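3-keto-5-aminohexanoate cleavage enzyme (Ralstonia eutropha, PDB 3C6C) probably cleaves 3-keto-5-aminohexanoate or a related beta-keto acid, using a divalent metal held in a TIM beta/alpha-barrel. Local coordinates at residues C54-H68 against V91-T103. Sequence-based numbering, arbitrary orientation.
Sequences CVEAAKAGASVAHIH and VRSSGTDIVLNLT. With NI (nickel (II) ion), chain B.
With CG anti to the backbone N in both His-66 (chi1 177°) and Asn-101, the imidazole and the amide rise from the same face of two paired strands and meet obliquely. ND1 of His-66 gives a weak hydrogen bond to OD1 of Asn-101 at 3.3 Å; the oxygen sits at the ring edge, while the amide plane is turned 77° from the ring. OD1 has its stronger partner in the hydroxyl OG of Ser-145, on the neighbouring strand 143-147. In His-68, CG is instead anti to the carbonyl carbon, beside the backbone N, which lays one ring face against Thr-103, whose CB stands 3.7 Å from the ring centroid in a CH-pi contact. NE2 of His-66 and NE2 of His-68 each bind nickel at 2.3 Å, and Glu-269 and three waters complete the site. One of these waters is bonded to Thr-103 OG1 at 2.8 Å.

Strands 64-67 and 99-103, which carry the site at their C-terminal ends, run parallel, 20° apart, as neighbouring staves of the barrel; their backbone ladder includes Ala-65 N to Val-99 O and Thr-103 N to Ile-67 O. On the face turned to the helices, Ile-67 and Leu-102 lie side by side, CD2 of the leucine 3.7 Å from CB of the isoleucine, and helix 81-92 packs over both. At the N-terminal end of the strands, Ile-98 sends CD1 among Ala-58, Ala-62 and Ala-65, and Thr-96 CG2 presses tightly on Ala-58 CB at 3.4 Å.

The chemistry thus divides along the strands: apolar packing joins helix 47-60 to the loop that leads into strand 99-103, while at the other end the weak bond to Asn-101 is consistent with holding the His-66 ring in the orientation that points NE2 at the nickel, and Thr-103 reaches the same ion through water.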
loop_
_atom_site.group_PDB
_atom_site.type_symbol
_atom_site.label_atom_id
_atom_site.label_comp_id
_atom_site.label_asym_id
_atom_site.label_seq_id
_atom_site.Cartn_x
_atom_site.Cartn_y
_atom_site.Cartn_z
ATOM N N CYS A 54 -25.453 -28.381 0.551
ATOM C CA CYS A 54 -25.982 -27.007 0.423
ATOM C C CYS A 54 -26.898 -26.686 1.580
ATOM O O CYS A 54 -26.878 -25.591 2.128
ATOM C CB CYS A 54 -26.741 -26.796 -0.909
ATOM S SG CYS A 54 -25.720 -26.942 -2.392
ATOM N N VAL A 55 -27.741 -27.657 1.921
ATOM C CA VAL A 55 -28.710 -27.485 3.006
ATOM C C VAL A 55 -28.002 -27.365 4.356
ATOM O O VAL A 55 -28.350 -26.531 5.181
ATOM C CB VAL A 55 -29.785 -28.616 2.998
ATOM C CG1 VAL A 55 -30.675 -28.551 4.270
ATOM C CG2 VAL A 55 -30.656 -28.493 1.721
ATOM N N GLU A 56 -27.011 -28.205 4.552
ATOM C CA GLU A 56 -26.157 -28.191 5.753
ATOM C C GLU A 56 -25.467 -26.827 5.921
ATOM O O GLU A 56 -25.435 -26.228 7.009
ATOM C CB GLU A 56 -25.105 -29.309 5.626
ATOM C CG GLU A 56 -24.047 -29.397 6.719
ATOM C CD GLU A 56 -23.002 -30.441 6.359
ATOM O OE1 GLU A 56 -23.303 -31.654 6.431
ATOM O OE2 GLU A 56 -21.893 -30.080 5.978
ATOM N N ALA A 57 -24.943 -26.325 4.815
ATOM C CA ALA A 57 -24.310 -25.001 4.811
ATOM C C ALA A 57 -25.326 -23.907 5.171
ATOM O O ALA A 57 -25.063 -23.040 5.995
ATOM C CB ALA A 57 -23.640 -24.693 3.455
ATOM N N ALA A 58 -26.521 -24.001 4.579
ATOM C CA ALA A 58 -27.592 -23.029 4.843
ATOM C C ALA A 58 -27.942 -23.005 6.327
ATOM O O ALA A 58 -28.078 -21.959 6.960
ATOM C CB ALA A 58 -28.858 -23.354 3.993
ATOM N N LYS A 59 -28.094 -24.200 6.882
ATOM C CA LYS A 59 -28.523 -24.330 8.260
ATOM C C LYS A 59 -27.471 -23.769 9.220
ATOM O O LYS A 59 -27.776 -23.332 10.325
ATOM C CB LYS A 59 -28.864 -25.782 8.608
ATOM C CG LYS A 59 -30.195 -26.213 8.062
ATOM C CD LYS A 59 -30.420 -27.693 8.315
ATOM C CE LYS A 59 -31.764 -28.194 7.787
ATOM N NZ LYS A 59 -31.851 -29.691 7.936
ATOM N N ALA A 60 -26.221 -23.793 8.779
ATOM C CA ALA A 60 -25.109 -23.240 9.574
ATOM C C ALA A 60 -24.981 -21.708 9.420
ATOM O O ALA A 60 -24.221 -21.068 10.149
ATOM C CB ALA A 60 -23.795 -23.925 9.234
ATOM N N GLY A 61 -25.730 -21.155 8.465
ATOM C CA GLY A 61 -25.828 -19.718 8.226
ATOM C C GLY A 61 -25.353 -19.172 6.880
ATOM O O GLY A 61 -25.310 -17.966 6.666
ATOM N N ALA A 62 -25.010 -20.046 5.952
ATOM C CA ALA A 62 -24.538 -19.609 4.624
ATOM C C ALA A 62 -25.632 -18.863 3.855
ATOM O O ALA A 62 -26.808 -19.221 3.897
ATOM C CB ALA A 62 -23.979 -20.772 3.804
ATOM N N SER A 63 -25.191 -17.833 3.147
ATOM C CA SER A 63 -26.073 -16.967 2.352
ATOM C C SER A 63 -26.335 -17.563 0.963
ATOM O O SER A 63 -27.418 -17.424 0.400
ATOM C CB SER A 63 -25.460 -15.572 2.151
ATOM O OG SER A 63 -24.773 -15.097 3.309
ATOM N N VAL A 64 -25.279 -18.163 0.434
ATOM C CA VAL A 64 -25.189 -18.656 -0.932
ATOM C C VAL A 64 -24.461 -20.006 -0.950
ATOM O O VAL A 64 -23.514 -20.221 -0.168
ATOM C CB VAL A 64 -24.407 -17.634 -1.863
ATOM C CG1 VAL A 64 -24.452 -18.073 -3.339
ATOM C CG2 VAL A 64 -24.945 -16.174 -1.715
ATOM N N ALA A 65 -24.894 -20.885 -1.850
ATOM C CA ALA A 65 -24.213 -22.162 -2.153
ATOM C C ALA A 65 -23.660 -22.132 -3.574
ATOM O O ALA A 65 -24.416 -21.919 -4.533
ATOM C CB ALA A 65 -25.163 -23.370 -1.988
ATOM N N HIS A 66 -22.359 -22.342 -3.671
ATOM C CA HIS A 66 -21.666 -22.488 -4.959
ATOM C C HIS A 66 -21.513 -23.971 -5.276
ATOM O O HIS A 66 -20.931 -24.749 -4.524
ATOM C CB HIS A 66 -20.328 -21.750 -4.963
ATOM C CG HIS A 66 -19.544 -21.920 -6.226
ATOM N ND1 HIS A 66 -19.875 -21.291 -7.411
ATOM C CD2 HIS A 66 -18.480 -22.712 -6.508
ATOM C CE1 HIS A 66 -18.998 -21.635 -8.346
ATOM N NE2 HIS A 66 -18.141 -22.495 -7.819
ATOM N N ILE A 67 -22.088 -24.339 -6.416
ATOM C CA ILE A 67 -22.337 -25.726 -6.799
ATOM C C ILE A 67 -21.628 -26.151 -8.092
ATOM O O ILE A 67 -21.672 -25.463 -9.124
ATOM C CB ILE A 67 -23.873 -25.920 -6.996
ATOM C CG1 ILE A 67 -24.613 -25.764 -5.670
ATOM C CG2 ILE A 67 -24.201 -27.255 -7.696
ATOM C CD1 ILE A 67 -26.097 -25.398 -5.888
ATOM N N HIS A 68 -20.916 -27.252 -7.946
ATOM C CA HIS A 68 -20.416 -28.077 -9.051
ATOM C C HIS A 68 -21.117 -29.416 -8.934
ATOM O O HIS A 68 -21.687 -29.760 -7.903
ATOM C CB HIS A 68 -18.921 -28.387 -8.928
ATOM C CG HIS A 68 -18.008 -27.237 -9.212
ATOM N ND1 HIS A 68 -17.097 -27.249 -10.245
ATOM C CD2 HIS A 68 -17.825 -26.070 -8.558
ATOM C CE1 HIS A 68 -16.421 -26.116 -10.241
ATOM N NE2 HIS A 68 -16.845 -25.380 -9.229
ATOM N N VAL A 91 -32.407 -29.062 -3.688
ATOM C CA VAL A 91 -32.204 -27.967 -2.715
ATOM C C VAL A 91 -33.514 -27.183 -2.607
ATOM O O VAL A 91 -33.999 -26.857 -1.528
ATOM C CB VAL A 91 -31.031 -27.029 -3.089
ATOM C CG1 VAL A 91 -30.990 -25.819 -2.111
ATOM C CG2 VAL A 91 -29.700 -27.804 -3.111
ATOM N N ARG A 92 -34.103 -26.934 -3.755
ATOM C CA ARG A 92 -35.317 -26.115 -3.836
ATOM C C ARG A 92 -36.517 -26.775 -3.169
ATOM O O ARG A 92 -37.468 -26.085 -2.811
ATOM C CB ARG A 92 -35.673 -25.736 -5.284
ATOM C CG ARG A 92 -34.800 -24.627 -5.806
ATOM C CD ARG A 92 -34.975 -24.382 -7.288
ATOM N NE ARG A 92 -34.200 -23.239 -7.743
ATOM C CZ ARG A 92 -33.869 -23.027 -9.015
ATOM N NH1 ARG A 92 -34.227 -23.898 -9.938
ATOM N NH2 ARG A 92 -33.172 -21.964 -9.359
ATOM N N SER A 93 -36.457 -28.087 -3.012
ATOM C CA SER A 93 -37.569 -28.849 -2.432
ATOM C C SER A 93 -37.225 -29.329 -1.025
ATOM O O SER A 93 -37.930 -30.127 -0.419
ATOM C CB SER A 93 -37.996 -29.993 -3.341
ATOM O OG SER A 93 -36.997 -30.963 -3.509
ATOM N N SER A 94 -36.139 -28.789 -0.507
ATOM C CA SER A 94 -35.583 -29.261 0.762
ATOM C C SER A 94 -36.286 -28.695 1.967
ATOM O O SER A 94 -36.164 -29.210 3.078
ATOM C CB SER A 94 -34.115 -28.856 0.892
ATOM O OG SER A 94 -34.004 -27.455 1.071
ATOM N N GLY A 95 -36.934 -27.585 1.741
ATOM C CA GLY A 95 -37.563 -26.801 2.819
ATOM C C GLY A 95 -36.633 -25.762 3.424
ATOM O O GLY A 95 -37.001 -25.045 4.337
ATOM N N THR A 96 -35.438 -25.695 2.859
ATOM C CA THR A 96 -34.412 -24.732 3.265
ATOM C C THR A 96 -34.044 -23.881 2.073
ATOM O O THR A 96 -33.789 -24.392 0.992
ATOM C CB THR A 96 -33.158 -25.437 3.816
ATOM O OG1 THR A 96 -33.485 -26.146 5.025
ATOM C CG2 THR A 96 -32.027 -24.437 4.100
ATOM N N ASP A 97 -34.040 -22.571 2.300
ATOM C CA ASP A 97 -33.665 -21.570 1.281
ATOM C C ASP A 97 -32.205 -21.164 1.402
ATOM O O ASP A 97 -31.617 -21.087 2.494
ATOM C CB ASP A 97 -34.552 -20.341 1.382
ATOM C CG ASP A 97 -34.218 -19.281 0.350
ATOM O OD1 ASP A 97 -34.196 -19.585 -0.875
ATOM O OD2 ASP A 97 -34.046 -18.123 0.768
ATOM N N ILE A 98 -31.646 -20.955 0.229
ATOM C CA ILE A 98 -30.269 -20.456 0.027
ATOM C C ILE A 98 -30.160 -19.978 -1.435
ATOM O O ILE A 98 -30.777 -20.572 -2.342
ATOM C CB ILE A 98 -29.209 -21.550 0.401
ATOM C CG1 ILE A 98 -27.783 -20.955 0.432
ATOM C CG2 ILE A 98 -29.321 -22.787 -0.532
ATOM C CD1 ILE A 98 -26.777 -21.794 1.225
ATOM N N VAL A 99 -29.400 -18.911 -1.656
ATOM C CA VAL A 99 -29.154 -18.390 -3.018
ATOM C C VAL A 99 -28.255 -19.427 -3.698
ATOM O O VAL A 99 -27.306 -19.906 -3.097
ATOM C CB VAL A 99 -28.494 -16.981 -3.021
ATOM C CG1 VAL A 99 -28.216 -16.491 -4.465
ATOM C CG2 VAL A 99 -29.371 -15.985 -2.241
ATOM N N LEU A 100 -28.612 -19.780 -4.932
ATOM C CA LEU A 100 -27.822 -20.726 -5.727
ATOM C C LEU A 100 -26.902 -20.024 -6.723
ATOM O O LEU A 100 -27.300 -19.133 -7.457
ATOM C CB LEU A 100 -28.721 -21.706 -6.481
ATOM C CG LEU A 100 -29.717 -22.511 -5.670
ATOM C CD1 LEU A 100 -30.547 -23.420 -6.562
ATOM C CD2 LEU A 100 -28.989 -23.258 -4.569
ATOM N N ASN A 101 -25.655 -20.468 -6.685
ATOM C CA ASN A 101 -24.566 -20.007 -7.576
ATOM C C ASN A 101 -23.966 -21.237 -8.265
ATOM O O ASN A 101 -23.234 -22.038 -7.669
ATOM C CB ASN A 101 -23.535 -19.200 -6.757
ATOM C CG ASN A 101 -22.275 -18.806 -7.558
ATOM O OD1 ASN A 101 -22.076 -19.228 -8.689
ATOM N ND2 ASN A 101 -21.399 -18.009 -6.933
ATOM N N LEU A 102 -24.343 -21.427 -9.516
ATOM C CA LEU A 102 -23.833 -22.562 -10.278
ATOM C C LEU A 102 -22.554 -22.197 -11.004
ATOM O O LEU A 102 -22.424 -21.126 -11.590
ATOM C CB LEU A 102 -24.850 -23.074 -11.310
ATOM C CG LEU A 102 -26.191 -23.597 -10.794
ATOM C CD1 LEU A 102 -27.000 -24.213 -11.971
ATOM C CD2 LEU A 102 -26.062 -24.505 -9.565
ATOM N N THR A 103 -21.593 -23.114 -10.942
ATOM C CA THR A 103 -20.369 -22.923 -11.696
ATOM C C THR A 103 -20.691 -22.850 -13.192
ATOM O O THR A 103 -21.511 -23.602 -13.729
ATOM C CB THR A 103 -19.315 -24.033 -11.451
ATOM O OG1 THR A 103 -18.098 -23.661 -12.122
ATOM C CG2 THR A 103 -19.812 -25.400 -11.985
HETATM NI NI NI B . -16.141 -23.276 -8.521
HETATM O O HOH W 1 -16.429 -22.324 -10.372
HETATM O O HOH W 2 -14.197 -23.819 -9.368
HETATM O O HOH W 3 -15.035 -21.178 -8.173
#